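Local coordinates for macro domain-containing protein (Thermosipho africanus, PDB 7OMU) that binds adenosine-5-diphosphoribose in a macro domain that shares its chain with a DarT-family domain, at residues A[25-30]-A[87-92]; A[109-114]-A[182-187]; A[337-342]-A[374-379]; A[363-368]-A[391-396]. The protein carries 1 engineered substitution. All coordinates share one frame; numbering follows the deposited sequence.

Interaction 1 (A[25-30]-A[87-92])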
# COMPACT_ATOMS: atom_id res chain seq x y z
N GLU A 25 -5.47 13.67 -11.52
CA GLU A 25 -6.91 13.41 -11.25
C GLU A 25 -7.15 13.52 -9.75
O GLU A 25 -6.18 13.40 -8.99
CB GLU A 25 -7.27 12.00 -11.71
CG GLU A 25 -7.51 11.87 -13.20
CD GLU A 25 -7.69 10.44 -13.68
OE1 GLU A 25 -7.09 9.53 -13.04
OE2 GLU A 25 -8.43 10.23 -14.67
N LEU A 26 -8.40 13.71 -9.33
CA LEU A 26 -8.84 13.54 -7.92
C LEU A 26 -9.69 12.26 -7.84
O LEU A 26 -10.18 11.80 -8.89
CB LEU A 26 -9.62 14.78 -7.48
CG LEU A 26 -8.79 16.06 -7.35
CD1 LEU A 26 -9.68 17.28 -7.34
CD2 LEU A 26 -7.93 16.03 -6.10
N TYR A 27 -9.85 11.70 -6.64
CA TYR A 27 -10.31 10.31 -6.43
C TYR A 27 -11.33 10.25 -5.30
O TYR A 27 -11.05 10.77 -4.20
CB TYR A 27 -9.11 9.41 -6.14
CG TYR A 27 -8.04 9.45 -7.20
CD1 TYR A 27 -8.14 8.68 -8.35
CD2 TYR A 27 -6.93 10.28 -7.07
CE1 TYR A 27 -7.17 8.72 -9.33
CE2 TYR A 27 -5.95 10.32 -8.04
CZ TYR A 27 -6.07 9.55 -9.18
OH TYR A 27 -5.11 9.60 -10.15
N TYR A 28 -12.49 9.63 -5.56
CA TYR A 28 -13.56 9.36 -4.57
C TYR A 28 -13.71 7.85 -4.43
O TYR A 28 -14.03 7.18 -5.44
CB TYR A 28 -14.87 10.03 -5.01
CG TYR A 28 -16.04 9.79 -4.09
CD1 TYR A 28 -16.19 10.51 -2.92
CD2 TYR A 28 -17.01 8.86 -4.40
CE1 TYR A 28 -17.28 10.32 -2.08
CE2 TYR A 28 -18.10 8.64 -3.57
CZ TYR A 28 -18.24 9.37 -2.41
OH TYR A 28 -19.32 9.14 -1.60
N ILE A 29 -13.45 7.33 -3.23
CA ILE A 29 -13.62 5.89 -2.87
C ILE A 29 -15.10 5.64 -2.59
O ILE A 29 -15.69 6.46 -1.86
CB ILE A 29 -12.75 5.52 -1.65
CG1 ILE A 29 -11.27 5.78 -1.91
CG2 ILE A 29 -13.00 4.08 -1.23
CD1 ILE A 29 -10.45 5.87 -0.65
N THR A 30 -15.66 4.56 -3.12
CA THR A 30 -17.08 4.15 -2.89
C THR A 30 -17.27 2.65 -3.13
O THR A 30 -16.40 2.03 -3.77
CB THR A 30 -18.03 4.96 -3.78
OG1 THR A 30 -19.35 4.82 -3.24
CG2 THR A 30 -18.00 4.52 -5.23
N PHE A 87 -6.39 13.33 -3.01
CA PHE A 87 -5.27 13.45 -3.97
C PHE A 87 -4.60 12.09 -4.12
O PHE A 87 -4.07 11.78 -5.22
CB PHE A 87 -4.24 14.48 -3.50
CG PHE A 87 -4.77 15.89 -3.46
CD1 PHE A 87 -4.84 16.64 -4.63
CD2 PHE A 87 -5.22 16.45 -2.28
CE1 PHE A 87 -5.34 17.93 -4.60
CE2 PHE A 87 -5.73 17.74 -2.26
CZ PHE A 87 -5.78 18.48 -3.42
N GLN A 88 -4.61 11.31 -3.04
CA GLN A 88 -4.05 9.94 -2.97
C GLN A 88 -5.10 9.01 -2.37
O GLN A 88 -5.36 9.06 -1.18
CB GLN A 88 -2.78 9.94 -2.12
CG GLN A 88 -2.24 8.55 -1.83
CD GLN A 88 -1.87 7.84 -3.11
OE1 GLN A 88 -2.68 7.12 -3.71
NE2 GLN A 88 -0.64 8.07 -3.55
N PRO A 89 -5.76 8.16 -3.19
CA PRO A 89 -6.74 7.20 -2.67
C PRO A 89 -6.13 5.94 -2.03
O PRO A 89 -6.80 5.33 -1.21
CB PRO A 89 -7.54 6.81 -3.92
CG PRO A 89 -6.53 6.94 -5.05
CD PRO A 89 -5.62 8.09 -4.65
N ARG A 90 -4.90 5.58 -2.42
CA ARG A 90 -4.15 4.43 -1.84
C ARG A 90 -3.60 4.87 -0.48
O ARG A 90 -2.38 5.13 -0.38
CB ARG A 90 -3.04 4.00 -2.80
CG ARG A 90 -2.37 2.68 -2.44
CD ARG A 90 -1.29 2.34 -3.46
NE ARG A 90 -0.54 1.13 -3.12
CZ ARG A 90 0.42 1.07 -2.20
NH1 ARG A 90 0.75 2.14 -1.49
NH2 ARG A 90 1.06 -0.07 -1.98
N ASN A 91 -4.49 4.93 0.53
CA ASN A 91 -4.29 5.65 1.82
C ASN A 91 -4.93 4.86 2.96
O ASN A 91 -5.67 3.91 2.72
CB ASN A 91 -4.85 7.07 1.70
CG ASN A 91 -6.35 7.11 1.54
OD1 ASN A 91 -7.08 6.40 2.23
ND2 ASN A 91 -6.83 7.94 0.63
N PRO A 92 -4.69 5.24 4.24
CA PRO A 92 -5.28 4.56 5.39
C PRO A 92 -6.79 4.25 5.36
O PRO A 92 -7.18 3.28 5.97
CB PRO A 92 -5.03 5.56 6.53
CG PRO A 92 -3.71 6.18 6.16
CD PRO A 92 -3.77 6.32 4.65
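P89 rests on one face of the Y27 ring, setting the loop 87-92 against strand 25-31, an outermost strand of the mixed four-stranded sheet in the DarT-family domain. The packing is close here: P89 CG stands 4.1 Å from the centroid of the Y27 ring in a CH-pi contact, 29° off the ring normal, while P89 CD lies 3.5 Å from Y27 CD2. The backbone oxygen F87 O meets the same ring at its edge, 3.7 Å from Y27 CE2. L26 and F87 run side by side, pointing the same way. F87 CB starts out away from the strand, CG lies beside the backbone N (chi1 -66°), and the ring end comes nearer, with F87 CD1 3.5 Å from L26 CD2.

At I29, CD1 still reaches P89 O at 3.7 Å, but side chain to side chain the contact is looser, I29 CG1 to P89 CB being 4.4 Å. On the more open side of the loop, the R90 side chain turns off to E155 O. No hydrogen bond crosses between the segments. Within the loop, R90 N bonds Q88 OE1, and N91, the N-cap of helix 92-99, donates from ND2 to a lone pair of Q88 O, 2.6 Å away.

Interaction 2 (A[109-114]-A[182-187])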
# COMPACT_ATOMS: atom_id res chain seq x y z
N ILE A 109 -12.85 3.25 -7.16
CA ILE A 109 -12.30 4.63 -7.01
C ILE A 109 -12.74 5.43 -8.23
O ILE A 109 -12.37 5.05 -9.36
CB ILE A 109 -10.77 4.59 -6.80
CG1 ILE A 109 -10.43 3.88 -5.49
CG2 ILE A 109 -10.17 5.98 -6.85
CD1 ILE A 109 -9.12 3.13 -5.51
N VAL A 110 -13.57 6.45 -8.02
CA VAL A 110 -14.13 7.32 -9.09
C VAL A 110 -13.15 8.47 -9.29
O VAL A 110 -12.91 9.21 -8.33
CB VAL A 110 -15.55 7.81 -8.74
CG1 VAL A 110 -16.11 8.73 -9.83
CG2 VAL A 110 -16.49 6.65 -8.48
N ALA A 111 -12.59 8.58 -10.50
CA ALA A 111 -11.65 9.65 -10.89
C ALA A 111 -12.43 10.90 -11.27
O ALA A 111 -13.41 10.79 -12.03
CB ALA A 111 -10.77 9.17 -12.02
N VAL A 112 -12.01 12.06 -10.75
CA VAL A 112 -12.59 13.40 -11.03
C VAL A 112 -11.48 14.25 -11.65
O VAL A 112 -10.36 14.17 -11.14
CB VAL A 112 -13.16 14.01 -9.74
CG1 VAL A 112 -13.68 15.43 -9.95
CG2 VAL A 112 -14.24 13.14 -9.13
N LYS A 113 -11.78 15.01 -12.71
CA LYS A 113 -10.77 15.77 -13.49
C LYS A 113 -10.14 16.87 -12.63
O LYS A 113 -10.86 17.42 -11.78
CB LYS A 113 -11.41 16.39 -14.74
CG LYS A 113 -11.50 15.47 -15.95
CD LYS A 113 -11.83 16.18 -17.25
CE LYS A 113 -13.28 16.60 -17.36
NZ LYS A 113 -14.18 15.43 -17.53
N TRP A 114 -8.85 17.15 -12.84
CA TRP A 114 -8.09 18.30 -12.27
C TRP A 114 -8.98 19.55 -12.31
O TRP A 114 -8.94 20.36 -11.37
CB TRP A 114 -6.77 18.50 -13.03
CG TRP A 114 -6.87 19.22 -14.35
CD1 TRP A 114 -6.94 20.57 -14.54
CD2 TRP A 114 -6.88 18.64 -15.67
NE1 TRP A 114 -7.01 20.87 -15.88
CE2 TRP A 114 -6.97 19.70 -16.59
CE3 TRP A 114 -6.83 17.33 -16.16
CZ2 TRP A 114 -7.01 19.49 -17.98
CZ3 TRP A 114 -6.87 17.12 -17.52
CH2 TRP A 114 -6.96 18.19 -18.42
N ILE A 182 -16.33 13.59 -14.04
CA ILE A 182 -15.79 12.21 -13.83
C ILE A 182 -14.99 11.76 -15.06
O ILE A 182 -15.58 11.69 -16.17
CB ILE A 182 -16.93 11.22 -13.48
CG1 ILE A 182 -17.62 11.61 -12.17
CG2 ILE A 182 -16.42 9.79 -13.44
CD1 ILE A 182 -18.78 10.71 -11.79
N SER A 183 -13.70 11.43 -14.86
CA SER A 183 -12.73 10.99 -15.89
C SER A 183 -12.96 9.51 -16.21
O SER A 183 -13.05 9.17 -17.40
CB SER A 183 -11.30 11.16 -15.43
OG SER A 183 -11.02 12.50 -15.08
N ALA A 184 -12.97 8.68 -15.17
CA ALA A 184 -12.92 7.21 -15.27
C ALA A 184 -13.28 6.60 -13.92
O ALA A 184 -13.44 7.36 -12.95
CB ALA A 184 -11.55 6.78 -15.72
N ILE A 185 -13.41 5.28 -13.87
CA ILE A 185 -13.62 4.51 -12.61
C ILE A 185 -12.55 3.42 -12.55
O ILE A 185 -12.46 2.63 -13.51
CB ILE A 185 -15.05 3.95 -12.54
CG1 ILE A 185 -16.09 5.08 -12.51
CG2 ILE A 185 -15.21 3.01 -11.36
CD1 ILE A 185 -17.20 4.89 -13.50
N TYR A 186 -11.74 3.44 -11.49
CA TYR A 186 -10.67 2.45 -11.23
C TYR A 186 -11.26 1.30 -10.42
O TYR A 186 -12.15 1.54 -9.58
CB TYR A 186 -9.47 3.12 -10.57
CG TYR A 186 -8.73 4.08 -11.47
CD1 TYR A 186 -7.82 3.62 -12.41
CD2 TYR A 186 -8.97 5.44 -11.41
CE1 TYR A 186 -7.16 4.50 -13.25
CE2 TYR A 186 -8.31 6.33 -12.25
CZ TYR A 186 -7.40 5.85 -13.17
OH TYR A 186 -6.75 6.72 -13.99
N VAL A 187 -10.78 0.09 -10.70
CA VAL A 187 -11.41 -1.20 -10.29
C VAL A 187 -10.30 -2.24 -10.11
O VAL A 187 -9.27 -2.11 -10.79
CB VAL A 187 -12.46 -1.61 -11.34
CG1 VAL A 187 -12.84 -3.07 -11.23
CG2 VAL A 187 -13.70 -0.74 -11.26
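I109 opens this antiparallel pairing of strands 107-113 and 182-187 as a hydrogen-bonded pair with Y186: I109 N gives to Y186 O at 3.0 Å, and Y186 N returns a bond to I109 O at 2.7 Å. V110, across from I185 in a non-hydrogen-bonded pair, sits on the other face of the sheet. With CG1 anti to the backbone N (chi1 178°), it crosses I182 and brings V110 CG1 3.8 Å from I182 CG2, while its CG2 faces I185. I182 and I185 continue this apolar face onto helix 35-41.

At A111 the pairing slips. A111 N bonds A184 O at 2.9 Å, yet A111 O takes its bond from S183 N, which stands 47° out of the carbonyl plane. V112 then pairs with I182, so S183, with its helical backbone angles, and A184 together face A111, a classic beta bulge. A111 CB faces the edge of the Y186 ring, 3.8 Å from CE2. That ring also stacks with F213. K113 passes its aliphatic part by S183.

Backbone bonds thus carry the pairing of two central strands, the face of V110, I182 and I185 packs through apolar contacts, and the polar ends Y186 OH and K113 NZ find their partners beyond the two segments, in E25 of strand 25-31 and R180 O.

Interaction 3 (A[337-342]-A[374-379])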
# COMPACT_ATOMS: atom_id res chain seq x y z
N ARG A 337 19.24 -21.93 3.30
CA ARG A 337 19.29 -23.24 3.99
C ARG A 337 18.67 -23.09 5.38
O ARG A 337 17.81 -23.92 5.74
CB ARG A 337 20.73 -23.75 4.10
CG ARG A 337 20.89 -25.04 4.89
CD ARG A 337 22.22 -25.73 4.67
NE ARG A 337 22.46 -26.06 3.27
CZ ARG A 337 21.97 -27.11 2.62
NH1 ARG A 337 21.17 -27.97 3.24
NH2 ARG A 337 22.26 -27.29 1.35
N TRP A 338 19.07 -22.05 6.12
CA TRP A 338 18.54 -21.74 7.47
C TRP A 338 17.01 -21.73 7.41
O TRP A 338 16.38 -22.42 8.23
CB TRP A 338 19.09 -20.42 8.02
CG TRP A 338 18.69 -20.18 9.44
CD1 TRP A 338 19.41 -20.48 10.56
CD2 TRP A 338 17.45 -19.61 9.91
NE1 TRP A 338 18.72 -20.13 11.69
CE2 TRP A 338 17.51 -19.60 11.32
CE3 TRP A 338 16.30 -19.11 9.29
CZ2 TRP A 338 16.47 -19.11 12.11
CZ3 TRP A 338 15.27 -18.63 10.06
CH2 TRP A 338 15.36 -18.64 11.46
N ILE A 339 16.44 -20.98 6.45
CA ILE A 339 14.97 -20.83 6.27
C ILE A 339 14.36 -22.22 6.08
O ILE A 339 13.43 -22.57 6.84
CB ILE A 339 14.66 -19.87 5.10
CG1 ILE A 339 15.05 -18.43 5.46
CG2 ILE A 339 13.20 -19.97 4.68
CD1 ILE A 339 14.90 -17.45 4.33
N VAL A 340 14.88 -23.00 5.13
CA VAL A 340 14.39 -24.36 4.79
C VAL A 340 14.38 -25.22 6.07
O VAL A 340 13.39 -25.93 6.30
CB VAL A 340 15.23 -25.01 3.67
CG1 VAL A 340 14.98 -26.50 3.54
CG2 VAL A 340 14.99 -24.32 2.33
N GLU A 341 15.45 -25.15 6.87
CA GLU A 341 15.65 -26.02 8.06
C GLU A 341 14.74 -25.58 9.22
O GLU A 341 14.36 -26.45 10.02
CB GLU A 341 17.12 -26.01 8.46
CG GLU A 341 18.01 -26.76 7.47
CD GLU A 341 19.51 -26.65 7.69
OE1 GLU A 341 19.95 -25.70 8.38
OE2 GLU A 341 20.25 -27.53 7.17
N ASN A 342 14.38 -24.29 9.31
CA ASN A 342 13.87 -23.69 10.58
C ASN A 342 12.45 -23.13 10.44
O ASN A 342 11.89 -22.74 11.49
CB ASN A 342 14.82 -22.60 11.07
CG ASN A 342 16.16 -23.16 11.50
OD1 ASN A 342 16.24 -23.96 12.43
ND2 ASN A 342 17.22 -22.76 10.82
N ARG A 374 15.54 -22.43 -5.95
CA ARG A 374 16.10 -23.77 -5.60
C ARG A 374 15.72 -24.13 -4.16
O ARG A 374 15.26 -25.26 -3.95
CB ARG A 374 17.62 -23.78 -5.71
CG ARG A 374 18.17 -24.06 -7.10
CD ARG A 374 19.69 -24.07 -7.09
NE ARG A 374 20.21 -24.90 -6.00
CZ ARG A 374 21.33 -24.67 -5.31
NH1 ARG A 374 22.10 -23.62 -5.57
NH2 ARG A 374 21.68 -25.49 -4.33
N TYR A 375 15.91 -23.21 -3.22
CA TYR A 375 15.74 -23.45 -1.76
C TYR A 375 14.28 -23.24 -1.35
O TYR A 375 13.73 -24.11 -0.65
CB TYR A 375 16.70 -22.57 -0.96
CG TYR A 375 18.10 -23.13 -0.88
CD1 TYR A 375 18.44 -24.07 0.08
CD2 TYR A 375 19.08 -22.75 -1.78
CE1 TYR A 375 19.72 -24.60 0.16
CE2 TYR A 375 20.36 -23.27 -1.73
CZ TYR A 375 20.68 -24.20 -0.75
OH TYR A 375 21.95 -24.71 -0.69
N LEU A 376 13.69 -22.11 -1.74
CA LEU A 376 12.37 -21.67 -1.22
C LEU A 376 11.23 -22.47 -1.87
O LEU A 376 10.10 -22.40 -1.35
CB LEU A 376 12.21 -20.17 -1.49
CG LEU A 376 13.15 -19.27 -0.70
CD1 LEU A 376 13.07 -17.84 -1.20
CD2 LEU A 376 12.85 -19.33 0.78
N THR A 377 11.51 -23.21 -2.94
CA THR A 377 10.51 -24.11 -3.58
C THR A 377 10.25 -25.29 -2.63
O THR A 377 9.13 -25.82 -2.65
CB THR A 377 10.97 -24.53 -4.98
OG1 THR A 377 9.81 -24.99 -5.68
CG2 THR A 377 12.04 -25.59 -4.98
N LYS A 378 11.25 -25.66 -1.83
CA LYS A 378 11.14 -26.75 -0.82
C LYS A 378 10.07 -26.40 0.22
O LYS A 378 9.40 -27.33 0.69
CB LYS A 378 12.49 -27.01 -0.14
CG LYS A 378 13.63 -27.45 -1.05
CD LYS A 378 14.90 -27.79 -0.26
CE LYS A 378 16.21 -27.52 -0.98
NZ LYS A 378 16.68 -28.68 -1.78
N LEU A 379 9.92 -25.11 0.58
CA LEU A 379 8.97 -24.65 1.64
C LEU A 379 7.55 -25.14 1.33
O LEU A 379 7.11 -24.94 0.19
CB LEU A 379 9.00 -23.13 1.74
CG LEU A 379 9.93 -22.57 2.82
CD1 LEU A 379 11.34 -23.09 2.63
CD2 LEU A 379 9.91 -21.04 2.80
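The backbones of helix 329-346 and of the C-terminal part of helix 365-376 with the residues that follow come nearest at V340 and L379, whose CA atoms are 6.3 Å apart. Both segments lie over strand 351-354 of the macro domain's mixed sheet, so the contact joins two neighbouring elements of its helical layer. On the side facing the sheet, I339 CG2 touches both L376 CD2 at 4.0 Å and L379 CD2 at 3.9 Å, and all three side chains also pack on L351. V340 uses both methyls. Its CG2, beside the backbone N, meets L379 CD1 at 3.9 Å and Y375 CB at 4.1 Å, while CG1, anti to the backbone N (chi1 166°), lies against the aliphatic part of K378.

Farther out, R337 crosses Y375 with guanidinium and ring planes 89° apart. R337 NH2 approaches in the ring plane, at its edge, and gives only a weak hydrogen bond to Y375 OH, 3.3 Å long with an angle of 123°. The stronger partner of that hydroxyl is E333 OE2. Y375 CE1 lies over a face of the R337 guanidinium and CE2 over one of R374.

The apolar contacts of I339, V340, L376 and L379 carry the packing. On the outer side R337 and R374 are like charges, NH2 to NH2 6.0 Å, and E333, in a long, weak ion pair with R374, probably offsets charge there.

Interaction 4 (A[363-368]-A[391-396])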
# COMPACT_ATOMS: atom_id res chain seq x y z
N LEU A 363 24.68 -7.70 -6.82
CA LEU A 363 24.56 -9.04 -7.46
C LEU A 363 23.43 -9.00 -8.48
O LEU A 363 22.59 -8.08 -8.39
CB LEU A 363 24.30 -10.12 -6.40
CG LEU A 363 25.50 -10.97 -5.99
CD1 LEU A 363 26.65 -10.10 -5.50
CD2 LEU A 363 25.10 -11.97 -4.92
N GLU A 364 23.40 -9.97 -9.40
CA GLU A 364 22.42 -10.04 -10.52
C GLU A 364 21.38 -11.12 -10.21
O GLU A 364 21.71 -12.11 -9.54
CB GLU A 364 23.12 -10.31 -11.85
CG GLU A 364 24.12 -9.25 -12.26
CD GLU A 364 23.53 -8.02 -12.93
OE1 GLU A 364 24.12 -7.57 -13.92
OE2 GLU A 364 22.48 -7.51 -12.45
N TRP A 365 20.16 -10.92 -10.70
CA TRP A 365 19.02 -11.85 -10.51
C TRP A 365 19.29 -13.15 -11.26
O TRP A 365 18.76 -14.19 -10.85
CB TRP A 365 17.71 -11.21 -10.96
CG TRP A 365 16.60 -12.19 -11.13
CD1 TRP A 365 16.24 -12.84 -12.27
CD2 TRP A 365 15.71 -12.66 -10.10
NE1 TRP A 365 15.17 -13.67 -12.03
CE2 TRP A 365 14.83 -13.58 -10.71
CE3 TRP A 365 15.57 -12.39 -8.74
CZ2 TRP A 365 13.83 -14.23 -10.00
CZ3 TRP A 365 14.57 -13.03 -8.04
CH2 TRP A 365 13.71 -13.93 -8.66
N SER A 366 20.09 -13.08 -12.33
CA SER A 366 20.52 -14.26 -13.14
C SER A 366 21.23 -15.29 -12.26
O SER A 366 21.20 -16.48 -12.61
CB SER A 366 21.38 -13.82 -14.29
OG SER A 366 22.44 -12.99 -13.84
N ILE A 367 21.84 -14.86 -11.14
CA ILE A 367 22.53 -15.75 -10.17
C ILE A 367 21.62 -15.97 -8.96
O ILE A 367 21.44 -17.14 -8.57
CB ILE A 367 23.89 -15.16 -9.73
CG1 ILE A 367 24.80 -14.87 -10.93
CG2 ILE A 367 24.56 -16.07 -8.72
CD1 ILE A 367 25.12 -16.09 -11.77
N VAL A 368 21.09 -14.90 -8.38
CA VAL A 368 20.34 -14.96 -7.09
C VAL A 368 18.98 -15.65 -7.32
O VAL A 368 18.59 -16.47 -6.48
CB VAL A 368 20.17 -13.56 -6.48
CG1 VAL A 368 19.27 -13.60 -5.26
CG2 VAL A 368 21.51 -12.95 -6.13
N LYS A 391 15.09 -2.12 -11.77
CA LYS A 391 15.90 -3.10 -12.55
C LYS A 391 15.00 -3.98 -13.42
O LYS A 391 14.08 -4.61 -12.87
CB LYS A 391 16.70 -3.94 -11.54
CG LYS A 391 17.83 -4.78 -12.10
CD LYS A 391 18.63 -5.43 -11.00
CE LYS A 391 19.35 -6.68 -11.45
NZ LYS A 391 19.76 -7.50 -10.29
N ARG A 392 15.27 -4.03 -14.73
CA ARG A 392 14.47 -4.82 -15.71
C ARG A 392 15.03 -6.24 -15.81
O ARG A 392 16.21 -6.39 -16.16
CB ARG A 392 14.50 -4.15 -17.09
CG ARG A 392 14.04 -2.70 -17.10
CD ARG A 392 13.41 -2.27 -18.41
NE ARG A 392 12.21 -1.47 -18.20
CZ ARG A 392 11.05 -1.93 -17.70
NH1 ARG A 392 10.93 -3.19 -17.34
NH2 ARG A 392 10.02 -1.11 -17.56
N ILE A 393 14.20 -7.25 -15.53
CA ILE A 393 14.54 -8.70 -15.68
C ILE A 393 13.99 -9.17 -17.02
O ILE A 393 12.79 -9.04 -17.28
CB ILE A 393 13.96 -9.54 -14.52
CG1 ILE A 393 14.20 -8.92 -13.14
CG2 ILE A 393 14.48 -10.97 -14.57
CD1 ILE A 393 15.64 -8.59 -12.85
N PRO A 394 14.83 -9.73 -17.92
CA PRO A 394 14.33 -10.39 -19.13
C PRO A 394 13.26 -11.42 -18.77
O PRO A 394 13.41 -12.10 -17.79
CB PRO A 394 15.58 -11.07 -19.72
CG PRO A 394 16.75 -10.28 -19.17
CD PRO A 394 16.30 -9.75 -17.83
N ASP A 395 12.20 -11.51 -19.58
CA ASP A 395 10.99 -12.32 -19.26
C ASP A 395 11.38 -13.79 -19.10
O ASP A 395 10.78 -14.46 -18.23
CB ASP A 395 9.89 -12.13 -20.31
CG ASP A 395 8.51 -11.92 -19.71
OD1 ASP A 395 8.39 -11.08 -18.78
OD2 ASP A 395 7.55 -12.58 -20.17
N VAL A 396 12.36 -14.26 -19.88
CA VAL A 396 12.84 -15.67 -19.88
C VAL A 396 13.49 -16.02 -18.53
O VAL A 396 13.53 -17.22 -18.19
CB VAL A 396 13.79 -15.95 -21.06
CG1 VAL A 396 15.07 -15.13 -20.98
CG2 VAL A 396 14.12 -17.44 -21.18
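K391 NZ has three partners: the carboxylate of E364, through a salt bridge of 3.5 Å to OE2, the backbone oxygen L363 O, in a weak hydrogen bond of 3.5 Å, and C358 O, again in a weak hydrogen bond. The lysine reaches them with CG anti to the backbone N (chi1 -167°) and an extended chain beyond. E364 instead folds at chi2 (-82°), and the two side chains cross obliquely, K391 CE lying 3.4 Å from E364 OE2. The ammonium group also lies close to W365 N. Both are donors, so no bond forms, and the E364 carboxylate probably offsets the positive end of the helix that starts here.

E364 is the N-cap of helix 365-376 in the macro domain, its backbone oxygen accepting from both I367 N and V368 N. The loop 391-396 follows strand 383-386 and passes this helix start. K391 comes about 6 Å from the bound adenosine-5-diphosphoribose, side chain to ligand, placing the polar cluster close to the ligand.

Away from the lysine the contact turns apolar. I393 crosses W365 at about a right angle and touches it with two branches: I393 CG2 sits obliquely 3.4 Å from W365 CD1, and CD1 of I393 lies 3.8 Å from W365 CB. The indole NE1 is bonded to Q397 O, farther along the same loop.

In the fold
From the N terminus, interaction 1 closes first, bringing the loop after strand 82-86 back onto strand 25-31. Interaction 2 follows in series, pairing strands 107-113 and 182-187. The two touch, because strands 25-31 and 107-113 are neighbours in one sheet, with L26 O and Y28 O facing V112 N and V110 N. The chain then passes into the macro domain. There interactions 3 and 4 cross: 363-368 falls between the segments of interaction 3, and 374-379 between those of interaction 4. Interaction 3 joins helix 329-346 to the C-terminal part of helix 365-376, and interaction 4 joins the start of that helix to the loop after strand 383-386.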